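Local coordinates for protein putative short-chain dehydrogenase/reductase (Burkholderia xenovorans, PDB 5JY1) that binds NAD in a Rossmann-type fold and probably acts as an oxidoreductase of the short-chain dehydrogenase/reductase family, perhaps reducing 3-oxoacyl groups, at residues Leu18-Gly23 / Ile42-Asn47; Gly29-Phe34 / Gln56-Met61; Ile46-Gly51 / Phe67-Val72. All blocks are in the same frame, centred on the assembly; numbering follows the deposited sequence.

Contact 1. Residues Leu18-Gly23 / Ile42-Asn47; sequences LVTGAG and IIAEIN. With NAD (nicotinamide-adenine-dinucleotide), chain E.
The Glu45 side chain sets out with CG anti to the backbone N (chi1 168°) and bends at chi2 (62°), which swings the carboxylate back over the glycine-rich turn after strand 16-20. This is the start of the Rossmann fold of short-chain dehydrogenases: a beta-alpha-beta unit whose parallel strands, 16-20 and 40-45, end at the adenosine half of NAD. The strand segments run at 22° and are joined by a ladder of backbone bonds. The straightest is Val19 N to Ile42 O (3.1 Å), the N-H nearly along the C=O axis. Ala44 N to Val19 O and Gly21 N to Ala44 O continue it, each donor above the carbonyl plane.

On the sheet face of Leu18, Ile42 and Ala44, Leu18 CG is anti to its backbone N, its CD2 reaches Ala44 CB at 3.7 Å and CG lies against Ile42 CG2. On the opposite face, that of Val19 and Ile43, Ala22 CB of the turn meets Ile43 CG2 at 3.7 Å, and Ala31 of helix 25-36 packs on both.

A type II turn from Val19 to Ala22 carries Gly21 at positive phi, its carbonyl O against NAD C4B of the ribose (3.4 Å). Gly23 N donates to Glu45 OE1 at 2.9 Å from above the carboxylate plane, helping to fix the acid's rotation. Both oxygens grip the ribose diol, an acid near the end of the second strand being characteristic of NAD-binding rather than NADP-binding Rossmann folds: NAD O3B donates to OE1, and NAD O2B makes a very short 2.5 Å bond to Glu45 OE2, whose anti lone pair takes Asn47 N.

Contact 2. Residues Gly29-Phe34 / Gln56-Met61; sequences GVARSF and QEIREM
The polar part of this contact is a salt bridge between two neighbouring helices. Arg32 NH1 donates to Glu57 OE1 at 2.9 Å with an N-H...O angle of 144°. The acceptor lies near the guanidinium plane, at its edge, but the donor approaches the carboxylate from well above its plane, the two flat groups being 83° apart; this is therefore a single-bond, crossed pairing and not a side-on bidentate one. Arg32 reaches it by a bend at chi3, whereas Glu57 runs extended beyond CG. Both charges have second partners: Arg32 NE is paired with Glu228 of helix 227-239, and Glu57 OE1 also takes Arg28 NH2. The like charges of Arg28 and Arg32 thus come close around one carboxylate, which probably offsets their repulsion and favours the ionised acid.

A contact over the guanidinium face comes from Met61, the first residue beyond helix 48-60. Bent at chi3, it crosses the arginine at about a right angle and lays its methyl CE over the centre of the group, 3.6 Å from Arg32 CZ, while SD sits 3.9 Å from Arg32 NH2.

Apolar packing lies on the sheet side. Ile58, with CG1 anti to its carbonyl carbon and CD1 extended, puts CD1 4.1 Å from Ala31 CB and 3.6 Å from Ala31 O, so the methyl touches the backbone as well as the small side chain. Ala31 and Ile58 both rest on Ile43 of strand 40-45.

The helix segments run at 25° with axes 9.7 Å apart, and these near-parallel helices side by side over one face of a parallel sheet are the layered arrangement of the Rossmann fold.

Contact 3. Residues Ile46-Gly51 / Phe67-Val72; sequences INESTG and FVKTDV. With NAD (nicotinamide-adenine-dinucleotide), chain E.
One salt bridge ties the first turn of the helix to segment 67-72: Lys69 NZ donates to Glu48 OE1 at 3.0 Å, coming from above the carboxylate plane. Lys69, bent at chi3 (-77°), turns its amine back to the acid, and Glu48, extended beyond CG, has its other oxygen OE2 paired with Arg52.

Asn47 is the N-cap of helix 48-60: its OD1 accepts Thr50 N at 3.3 Å, the donor well above the carbonyl plane, and takes a weak bond from Ser49 N.

Aromatic packing joins helix and strand. Phe67, CG anti to its backbone N, brings its ring against the first turn: CD1 lies 3.6 Å from Gly51 C, and CZ 3.7 Å from Glu48 CA. The Glu48 and Phe67 side chains cross at about a right angle, yet the carboxylate and ring planes are only 16° apart. Gly51, lacking a side chain, lets the ring close on the helix backbone.

Apolar contact with the cofactor comes from Ile46. Its CG2, in the crowded position between backbone N and carbonyl carbon, lies over the adenine face, 3.5 Å from NAD C4A, while CD1 runs alongside Asp71, 3.6 Å from Asp71 CG.

Hydrogen bonds recognise adenine N1A and N6A. Val72 N donates to NAD N1A at 3.1 Å and nearly straight (172°), whereas NAD N6A gives only a weak bond to Asp71 OD1, which Thr73 OG1 also engages. Ile46, Asp71 and Val72 line the adenine pocket of the beta-alpha-beta unit 40-45, 48-60, 64-69, at the C-terminal ends of the parallel strands, where the Rossmann fold of short-chain dehydrogenases holds its dinucleotide.

In the fold
From the N terminus the chain runs through strand 16-20, helix 25-36 and strand 40-45, and contact 1 closes this first beta-alpha-beta unit. It then passes through helix 48-60 to strand 64-69, where contact 3 closes the second unit; the two share Ile46 and Asn47, so one begins where the other ends. Contact 2 crosses both along the chain, linking the helices of the successive units. Its Ala31 and Ile58 touch Ile43 of contact 1, which seats the helix pair on the sheet, whereas contacts 2 and 3 share helix 48-60 without touching. Contacts 1 and 3 both reach NAD, at the ends of neighbouring strands; contact 2 lies farther off.

Contact 1. Residues Leu18-Gly23 / Ile42-Asn47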
loop_
_atom_site.group_PDB
_atom_site.type_symbol
_atom_site.label_atom_id
_atom_site.label_comp_id
_atom_site.label_asym_id
_atom_site.label_seq_id
_atom_site.Cartn_x
_atom_site.Cartn_y
_atom_site.Cartn_z
ATOM N N LEU A 18 -17.508 -22.970 -7.175
ATOM C CA LEU A 18 -17.007 -23.902 -6.174
ATOM C C LEU A 18 -16.425 -23.097 -5.020
ATOM O O LEU A 18 -15.536 -22.263 -5.225
ATOM C CB LEU A 18 -15.962 -24.858 -6.775
ATOM C CG LEU A 18 -15.396 -25.969 -5.885
ATOM C CD1 LEU A 18 -14.877 -27.099 -6.749
ATOM C CD2 LEU A 18 -14.253 -25.448 -4.983
ATOM N N VAL A 19 -16.918 -23.361 -3.809
ATOM C CA VAL A 19 -16.510 -22.647 -2.601
ATOM C C VAL A 19 -15.925 -23.664 -1.625
ATOM O O VAL A 19 -16.638 -24.566 -1.164
ATOM C CB VAL A 19 -17.697 -21.904 -1.967
ATOM C CG1 VAL A 19 -17.253 -21.127 -0.740
ATOM C CG2 VAL A 19 -18.375 -20.987 -2.997
ATOM N N THR A 20 -14.638 -23.525 -1.304
ATOM C CA THR A 20 -14.035 -24.439 -0.343
ATOM C C THR A 20 -14.398 -24.022 1.076
ATOM O O THR A 20 -14.584 -22.841 1.373
ATOM C CB THR A 20 -12.507 -24.514 -0.500
ATOM O OG1 THR A 20 -11.890 -23.290 -0.085
ATOM C CG2 THR A 20 -12.123 -24.812 -1.939
ATOM N N GLY A 21 -14.522 -25.015 1.951
ATOM C CA GLY A 21 -14.903 -24.746 3.327
ATOM C C GLY A 21 -16.274 -24.126 3.474
ATOM O O GLY A 21 -16.499 -23.354 4.408
ATOM N N ALA A 22 -17.204 -24.455 2.580
ATOM C CA ALA A 22 -18.506 -23.804 2.529
ATOM C C ALA A 22 -19.519 -24.390 3.501
ATOM O O ALA A 22 -20.701 -24.034 3.418
ATOM C CB ALA A 22 -19.064 -23.872 1.106
ATOM N N GLY A 23 -19.101 -25.273 4.415
ATOM C CA GLY A 23 -20.026 -25.788 5.409
ATOM C C GLY A 23 -20.343 -24.825 6.534
ATOM O O GLY A 23 -21.378 -24.978 7.190
ATOM N N ILE A 42 -21.017 -25.662 -5.813
ATOM C CA ILE A 42 -20.384 -26.852 -5.252
ATOM C C ILE A 42 -19.887 -26.536 -3.848
ATOM O O ILE A 42 -19.096 -25.605 -3.642
ATOM C CB ILE A 42 -19.235 -27.343 -6.140
ATOM C CG1 ILE A 42 -19.767 -27.783 -7.501
ATOM C CG2 ILE A 42 -18.509 -28.511 -5.455
ATOM C CD1 ILE A 42 -20.661 -29.016 -7.430
ATOM N N ILE A 43 -20.345 -27.320 -2.876
ATOM C CA ILE A 43 -19.979 -27.135 -1.474
ATOM C C ILE A 43 -18.788 -28.059 -1.250
ATOM O O ILE A 43 -18.944 -29.248 -0.970
ATOM C CB ILE A 43 -21.144 -27.448 -0.532
ATOM C CG1 ILE A 43 -22.396 -26.642 -0.916
ATOM C CG2 ILE A 43 -20.760 -27.176 0.925
ATOM C CD1 ILE A 43 -22.180 -25.132 -0.989
ATOM N N ALA A 44 -17.583 -27.515 -1.424
ATOM C CA ALA A 44 -16.360 -28.320 -1.365
ATOM C C ALA A 44 -15.828 -28.284 0.062
ATOM O O ALA A 44 -14.961 -27.483 0.411
ATOM C CB ALA A 44 -15.338 -27.815 -2.377
ATOM N N GLU A 45 -16.338 -29.197 0.891
ATOM C CA GLU A 45 -16.221 -29.131 2.343
ATOM C C GLU A 45 -15.791 -30.490 2.892
ATOM O O GLU A 45 -16.234 -31.531 2.400
ATOM C CB GLU A 45 -17.577 -28.682 2.944
ATOM C CG GLU A 45 -17.725 -28.823 4.443
ATOM C CD GLU A 45 -16.738 -27.981 5.215
ATOM O OE1 GLU A 45 -16.684 -26.747 4.989
ATOM O OE2 GLU A 45 -16.007 -28.559 6.045
ATOM N N ILE A 46 -14.920 -30.485 3.910
ATOM C CA ILE A 46 -14.437 -31.750 4.479
ATOM C C ILE A 46 -15.421 -32.324 5.503
ATOM O O ILE A 46 -15.500 -33.552 5.675
ATOM C CB ILE A 46 -13.032 -31.561 5.087
ATOM C CG1 ILE A 46 -12.358 -32.912 5.349
ATOM C CG2 ILE A 46 -13.100 -30.724 6.369
ATOM C CD1 ILE A 46 -10.867 -32.800 5.629
ATOM N N ASN A 47 -16.176 -31.466 6.189
ATOM C CA ASN A 47 -17.155 -31.895 7.182
ATOM C C ASN A 47 -18.431 -32.286 6.450
ATOM O O ASN A 47 -19.149 -31.424 5.933
ATOM C CB ASN A 47 -17.406 -30.778 8.194
ATOM C CG ASN A 47 -18.333 -31.200 9.331
ATOM O OD1 ASN A 47 -19.218 -32.039 9.164
ATOM N ND2 ASN A 47 -18.133 -30.600 10.497
HETATM P PA NAD E . -14.428 -21.106 9.725
HETATM O O1A NAD E . -13.471 -21.712 10.706
HETATM O O2A NAD E . -15.716 -20.604 10.362
HETATM O O5B NAD E . -14.794 -22.185 8.503
HETATM C C5B NAD E . -13.731 -22.899 7.976
HETATM C C4B NAD E . -14.316 -23.987 6.986
HETATM O O4B NAD E . -13.330 -24.577 6.401
HETATM C C3B NAD E . -15.044 -25.085 7.837
HETATM O O3B NAD E . -16.290 -25.372 7.280
HETATM C C2B NAD E . -14.100 -26.260 7.750
HETATM O O2B NAD E . -14.825 -27.560 8.002
HETATM C C1B NAD E . -13.642 -26.151 6.517
HETATM N N9A NAD E . -12.401 -26.885 6.348
HETATM C C8A NAD E . -11.420 -26.989 7.248
HETATM N N7A NAD E . -10.470 -27.739 6.728
HETATM C C5A NAD E . -10.859 -28.103 5.504
HETATM C C6A NAD E . -10.231 -28.898 4.544
HETATM N N6A NAD E . -8.967 -29.615 4.447
HETATM N N1A NAD E . -10.825 -29.119 3.387
HETATM C C2A NAD E . -12.059 -28.566 3.138
HETATM N N3A NAD E . -12.682 -27.801 4.066
HETATM C C4A NAD E . -12.053 -27.572 5.263
HETATM O O3 NAD E . -13.646 -19.870 8.960
HETATM P PN NAD E . -14.151 -18.339 8.709
HETATM O O1N NAD E . -14.024 -17.556 10.006
HETATM O O2N NAD E . -15.598 -18.243 8.192
HETATM O O5D NAD E . -13.088 -17.678 7.624
HETATM C C5D NAD E . -13.180 -18.059 6.252
HETATM C C4D NAD E . -12.034 -17.377 5.433
HETATM O O4D NAD E . -11.963 -16.080 5.728
HETATM C C3D NAD E . -10.694 -17.984 5.859
HETATM O O3D NAD E . -9.847 -18.072 4.815
HETATM C C2D NAD E . -10.165 -16.963 6.896
HETATM O O2D NAD E . -8.693 -17.154 7.000
HETATM C C1D NAD E . -10.518 -15.803 6.384
HETATM N N1N NAD E . -10.664 -14.763 7.390
HETATM C C2N NAD E . -11.765 -14.711 8.186
HETATM C C3N NAD E . -11.903 -13.714 9.155
HETATM C C7N NAD E . -13.120 -13.650 10.049
HETATM O O7N NAD E . -13.319 -12.676 10.759
HETATM N N7N NAD E . -14.039 -14.719 10.075
HETATM C C4N NAD E . -10.913 -12.777 9.301
HETATM C C5N NAD E . -9.821 -12.819 8.509
HETATM C C6N NAD E . -9.692 -13.821 7.536
#

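Contact 2. Residues Gly29-Phe34 / Gln56-Met61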
loop_
_atom_site.group_PDB
_atom_site.type_symbol
_atom_site.label_atom_id
_atom_site.label_comp_id
_atom_site.label_asym_id
_atom_site.label_seq_id
_atom_site.Cartn_x
_atom_site.Cartn_y
_atom_site.Cartn_z
ATOM N N GLY A 29 -21.783 -18.417 4.127
ATOM C CA GLY A 29 -22.471 -17.195 3.751
ATOM C C GLY A 29 -22.278 -16.864 2.287
ATOM O O GLY A 29 -23.220 -16.449 1.605
ATOM N N VAL A 30 -21.058 -17.056 1.779
ATOM C CA VAL A 30 -20.795 -16.836 0.359
ATOM C C VAL A 30 -21.585 -17.825 -0.493
ATOM O O VAL A 30 -22.204 -17.451 -1.497
ATOM C CB VAL A 30 -19.281 -16.920 0.077
ATOM C CG1 VAL A 30 -19.016 -16.884 -1.421
ATOM C CG2 VAL A 30 -18.543 -15.780 0.781
ATOM N N ALA A 31 -21.571 -19.108 -0.113
ATOM C CA ALA A 31 -22.288 -20.111 -0.893
ATOM C C ALA A 31 -23.777 -19.796 -0.976
ATOM O O ALA A 31 -24.380 -19.906 -2.047
ATOM C CB ALA A 31 -22.069 -21.504 -0.293
ATOM N N ARG A 32 -24.389 -19.415 0.148
ATOM C CA ARG A 32 -25.810 -19.074 0.137
ATOM C C ARG A 32 -26.077 -17.825 -0.698
ATOM O O ARG A 32 -27.085 -17.759 -1.415
ATOM C CB ARG A 32 -26.314 -18.897 1.572
ATOM C CG ARG A 32 -26.506 -20.213 2.324
ATOM C CD ARG A 32 -26.630 -19.995 3.821
ATOM N NE ARG A 32 -27.717 -19.075 4.140
ATOM C CZ ARG A 32 -28.924 -19.448 4.552
ATOM N NH1 ARG A 32 -29.210 -20.732 4.720
ATOM N NH2 ARG A 32 -29.846 -18.530 4.807
ATOM N N SER A 33 -25.188 -16.824 -0.616
ATOM C CA SER A 33 -25.341 -15.630 -1.445
ATOM C C SER A 33 -25.259 -15.977 -2.923
ATOM O O SER A 33 -26.049 -15.473 -3.728
ATOM C CB SER A 33 -24.271 -14.592 -1.093
ATOM O OG SER A 33 -24.318 -14.260 0.276
ATOM N N PHE A 34 -24.305 -16.834 -3.299
ATOM C CA PHE A 34 -24.191 -17.280 -4.686
ATOM C C PHE A 34 -25.447 -18.019 -5.135
ATOM O O PHE A 34 -25.909 -17.850 -6.270
ATOM C CB PHE A 34 -22.977 -18.202 -4.848
ATOM C CG PHE A 34 -21.647 -17.497 -4.880
ATOM C CD1 PHE A 34 -21.536 -16.138 -4.634
ATOM C CD2 PHE A 34 -20.495 -18.216 -5.174
ATOM C CE1 PHE A 34 -20.291 -15.507 -4.676
ATOM C CE2 PHE A 34 -19.256 -17.590 -5.228
ATOM C CZ PHE A 34 -19.157 -16.238 -4.971
ATOM N N GLN A 56 -28.400 -28.481 1.228
ATOM C CA GLN A 56 -29.848 -28.537 1.380
ATOM C C GLN A 56 -30.445 -27.158 1.635
ATOM O O GLN A 56 -31.558 -26.877 1.176
ATOM C CB GLN A 56 -30.215 -29.502 2.506
ATOM C CG GLN A 56 -29.837 -30.954 2.213
ATOM C CD GLN A 56 -30.657 -31.545 1.077
ATOM O OE1 GLN A 56 -31.888 -31.558 1.126
ATOM N NE2 GLN A 56 -29.979 -32.023 0.041
ATOM N N GLU A 57 -29.733 -26.290 2.363
ATOM C CA GLU A 57 -30.217 -24.927 2.571
ATOM C C GLU A 57 -30.385 -24.200 1.244
ATOM O O GLU A 57 -31.407 -23.545 1.004
ATOM C CB GLU A 57 -29.259 -24.152 3.482
ATOM C CG GLU A 57 -29.393 -24.493 4.958
ATOM C CD GLU A 57 -28.294 -23.879 5.814
ATOM O OE1 GLU A 57 -27.531 -23.027 5.310
ATOM O OE2 GLU A 57 -28.190 -24.258 7.001
ATOM N N ILE A 58 -29.386 -24.303 0.368
ATOM C CA ILE A 58 -29.449 -23.622 -0.921
ATOM C C ILE A 58 -30.599 -24.168 -1.756
ATOM O O ILE A 58 -31.325 -23.408 -2.409
ATOM C CB ILE A 58 -28.100 -23.742 -1.653
ATOM C CG1 ILE A 58 -27.036 -22.896 -0.941
ATOM C CG2 ILE A 58 -28.250 -23.352 -3.116
ATOM C CD1 ILE A 58 -25.609 -23.205 -1.356
ATOM N N ARG A 59 -30.793 -25.491 -1.735
ATOM C CA ARG A 59 -31.893 -26.089 -2.487
ATOM C C ARG A 59 -33.242 -25.644 -1.941
ATOM O O ARG A 59 -34.144 -25.296 -2.711
ATOM C CB ARG A 59 -31.784 -27.614 -2.460
ATOM C CG ARG A 59 -30.564 -28.152 -3.185
ATOM C CD ARG A 59 -30.568 -29.673 -3.246
ATOM N NE ARG A 59 -29.426 -30.158 -4.011
ATOM C CZ ARG A 59 -29.055 -31.433 -4.092
ATOM N NH1 ARG A 59 -29.736 -32.370 -3.448
ATOM N NH2 ARG A 59 -27.994 -31.766 -4.815
ATOM N N GLU A 60 -33.396 -25.639 -0.613
ATOM C CA GLU A 60 -34.660 -25.245 -0.002
ATOM C C GLU A 60 -35.014 -23.795 -0.303
ATOM O O GLU A 60 -36.195 -23.434 -0.270
ATOM C CB GLU A 60 -34.607 -25.470 1.510
ATOM N N MET A 61 -34.025 -22.963 -0.603
ATOM C CA MET A 61 -34.252 -21.578 -0.986
ATOM C C MET A 61 -34.444 -21.413 -2.486
ATOM O O MET A 61 -34.487 -20.278 -2.969
ATOM C CB MET A 61 -33.091 -20.701 -0.508
ATOM C CG MET A 61 -33.067 -20.490 0.997
ATOM S SD MET A 61 -31.807 -19.310 1.514
ATOM C CE MET A 61 -30.310 -20.263 1.298
#

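Contact 3. Residues Ile46-Gly51 / Phe67-Val72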
loop_
_atom_site.group_PDB
_atom_site.type_symbol
_atom_site.label_atom_id
_atom_site.label_comp_id
_atom_site.label_asym_id
_atom_site.label_seq_id
_atom_site.Cartn_x
_atom_site.Cartn_y
_atom_site.Cartn_z
ATOM N N ILE A 46 -14.920 -30.485 3.910
ATOM C CA ILE A 46 -14.437 -31.750 4.479
ATOM C C ILE A 46 -15.421 -32.324 5.503
ATOM O O ILE A 46 -15.500 -33.552 5.675
ATOM C CB ILE A 46 -13.032 -31.561 5.087
ATOM C CG1 ILE A 46 -12.358 -32.912 5.349
ATOM C CG2 ILE A 46 -13.100 -30.724 6.369
ATOM C CD1 ILE A 46 -10.867 -32.800 5.629
ATOM N N ASN A 47 -16.176 -31.466 6.189
ATOM C CA ASN A 47 -17.155 -31.895 7.182
ATOM C C ASN A 47 -18.431 -32.286 6.450
ATOM O O ASN A 47 -19.149 -31.424 5.933
ATOM C CB ASN A 47 -17.406 -30.778 8.194
ATOM C CG ASN A 47 -18.333 -31.200 9.331
ATOM O OD1 ASN A 47 -19.218 -32.039 9.164
ATOM N ND2 ASN A 47 -18.133 -30.600 10.497
ATOM N N GLU A 48 -18.718 -33.589 6.404
ATOM C CA GLU A 48 -19.865 -34.052 5.634
ATOM C C GLU A 48 -21.172 -33.504 6.196
ATOM O O GLU A 48 -22.094 -33.180 5.437
ATOM C CB GLU A 48 -19.890 -35.579 5.602
ATOM C CG GLU A 48 -21.015 -36.138 4.763
ATOM C CD GLU A 48 -20.859 -37.618 4.499
ATOM O OE1 GLU A 48 -19.888 -38.214 5.018
ATOM O OE2 GLU A 48 -21.702 -38.182 3.772
ATOM N N SER A 49 -21.271 -33.388 7.522
ATOM C CA SER A 49 -22.529 -32.973 8.134
ATOM C C SER A 49 -22.868 -31.528 7.781
ATOM O O SER A 49 -23.978 -31.231 7.323
ATOM C CB SER A 49 -22.455 -33.159 9.648
ATOM O OG SER A 49 -23.666 -32.761 10.257
ATOM N N THR A 50 -21.930 -30.608 7.993
ATOM C CA THR A 50 -22.220 -29.213 7.678
ATOM C C THR A 50 -22.251 -28.975 6.174
ATOM O O THR A 50 -23.010 -28.119 5.701
ATOM C CB THR A 50 -21.196 -28.298 8.348
ATOM O OG1 THR A 50 -19.887 -28.593 7.846
ATOM C CG2 THR A 50 -21.214 -28.502 9.858
ATOM N N GLY A 51 -21.444 -29.718 5.411
ATOM C CA GLY A 51 -21.455 -29.556 3.963
ATOM C C GLY A 51 -22.789 -29.929 3.346
ATOM O O GLY A 51 -23.302 -29.221 2.473
ATOM N N PHE A 67 -23.155 -30.919 -2.637
ATOM C CA PHE A 67 -22.066 -31.167 -1.708
ATOM C C PHE A 67 -21.101 -32.170 -2.323
ATOM O O PHE A 67 -21.517 -33.237 -2.794
ATOM C CB PHE A 67 -22.587 -31.701 -0.375
ATOM C CG PHE A 67 -21.513 -32.329 0.468
ATOM C CD1 PHE A 67 -20.544 -31.542 1.076
ATOM C CD2 PHE A 67 -21.447 -33.704 0.623
ATOM C CE1 PHE A 67 -19.551 -32.112 1.844
ATOM C CE2 PHE A 67 -20.451 -34.282 1.389
ATOM C CZ PHE A 67 -19.498 -33.479 2.002
ATOM N N VAL A 68 -19.818 -31.821 -2.332
ATOM C CA VAL A 68 -18.758 -32.719 -2.778
ATOM C C VAL A 68 -17.714 -32.745 -1.673
ATOM O O VAL A 68 -17.046 -31.733 -1.425
ATOM C CB VAL A 68 -18.135 -32.274 -4.110
ATOM C CG1 VAL A 68 -17.048 -33.256 -4.540
ATOM C CG2 VAL A 68 -19.215 -32.167 -5.189
ATOM N N LYS A 69 -17.591 -33.886 -0.990
ATOM C CA LYS A 69 -16.595 -33.983 0.065
ATOM C C LYS A 69 -15.214 -33.721 -0.524
ATOM O O LYS A 69 -14.819 -34.344 -1.518
ATOM C CB LYS A 69 -16.652 -35.352 0.752
ATOM C CG LYS A 69 -15.876 -35.380 2.063
ATOM C CD LYS A 69 -15.841 -36.775 2.694
ATOM C CE LYS A 69 -17.148 -37.125 3.389
ATOM N NZ LYS A 69 -17.141 -38.503 3.960
ATOM N N THR A 70 -14.493 -32.781 0.091
ATOM C CA THR A 70 -13.229 -32.262 -0.418
ATOM C C THR A 70 -12.299 -31.981 0.750
ATOM O O THR A 70 -12.702 -31.339 1.724
ATOM C CB THR A 70 -13.445 -30.970 -1.223
ATOM O OG1 THR A 70 -14.392 -31.208 -2.267
ATOM C CG2 THR A 70 -12.141 -30.489 -1.846
ATOM N N ASP A 71 -11.057 -32.454 0.640
ATOM C CA ASP A 71 -9.992 -32.173 1.600
ATOM C C ASP A 71 -8.957 -31.337 0.855
ATOM O O ASP A 71 -8.204 -31.876 0.036
ATOM C CB ASP A 71 -9.389 -33.475 2.134
ATOM C CG ASP A 71 -8.295 -33.250 3.178
ATOM O OD1 ASP A 71 -7.780 -32.123 3.303
ATOM O OD2 ASP A 71 -7.931 -34.228 3.873
ATOM N N VAL A 72 -8.909 -30.031 1.145
ATOM C CA VAL A 72 -8.058 -29.120 0.380
ATOM C C VAL A 72 -6.581 -29.291 0.723
ATOM O O VAL A 72 -5.732 -28.625 0.127
ATOM C CB VAL A 72 -8.476 -27.647 0.566
ATOM C CG1 VAL A 72 -9.928 -27.437 0.108
ATOM C CG2 VAL A 72 -8.276 -27.196 2.010
HETATM P PA NAD E . -14.428 -21.106 9.725
HETATM O O1A NAD E . -13.471 -21.712 10.706
HETATM O O2A NAD E . -15.716 -20.604 10.362
HETATM O O5B NAD E . -14.794 -22.185 8.503
HETATM C C5B NAD E . -13.731 -22.899 7.976
HETATM C C4B NAD E . -14.316 -23.987 6.986
HETATM O O4B NAD E . -13.330 -24.577 6.401
HETATM C C3B NAD E . -15.044 -25.085 7.837
HETATM O O3B NAD E . -16.290 -25.372 7.280
HETATM C C2B NAD E . -14.100 -26.260 7.750
HETATM O O2B NAD E . -14.825 -27.560 8.002
HETATM C C1B NAD E . -13.642 -26.151 6.517
HETATM N N9A NAD E . -12.401 -26.885 6.348
HETATM C C8A NAD E . -11.420 -26.989 7.248
HETATM N N7A NAD E . -10.470 -27.739 6.728
HETATM C C5A NAD E . -10.859 -28.103 5.504
HETATM C C6A NAD E . -10.231 -28.898 4.544
HETATM N N6A NAD E . -8.967 -29.615 4.447
HETATM N N1A NAD E . -10.825 -29.119 3.387
HETATM C C2A NAD E . -12.059 -28.566 3.138
HETATM N N3A NAD E . -12.682 -27.801 4.066
HETATM C C4A NAD E . -12.053 -27.572 5.263
HETATM O O3 NAD E . -13.646 -19.870 8.960
HETATM P PN NAD E . -14.151 -18.339 8.709
HETATM O O1N NAD E . -14.024 -17.556 10.006
HETATM O O2N NAD E . -15.598 -18.243 8.192
HETATM O O5D NAD E . -13.088 -17.678 7.624
HETATM C C5D NAD E . -13.180 -18.059 6.252
HETATM C C4D NAD E . -12.034 -17.377 5.433
HETATM O O4D NAD E . -11.963 -16.080 5.728
HETATM C C3D NAD E . -10.694 -17.984 5.859
HETATM O O3D NAD E . -9.847 -18.072 4.815
HETATM C C2D NAD E . -10.165 -16.963 6.896
HETATM O O2D NAD E . -8.693 -17.154 7.000
HETATM C C1D NAD E . -10.518 -15.803 6.384
HETATM N N1N NAD E . -10.664 -14.763 7.390
HETATM C C2N NAD E . -11.765 -14.711 8.186
HETATM C C3N NAD E . -11.903 -13.714 9.155
HETATM C C7N NAD E . -13.120 -13.650 10.049
HETATM O O7N NAD E . -13.319 -12.676 10.759
HETATM N N7N NAD E . -14.039 -14.719 10.075
HETATM C C4N NAD E . -10.913 -12.777 9.301
HETATM C C5N NAD E . -9.821 -12.819 8.509
HETATM C C6N NAD E . -9.692 -13.821 7.536
#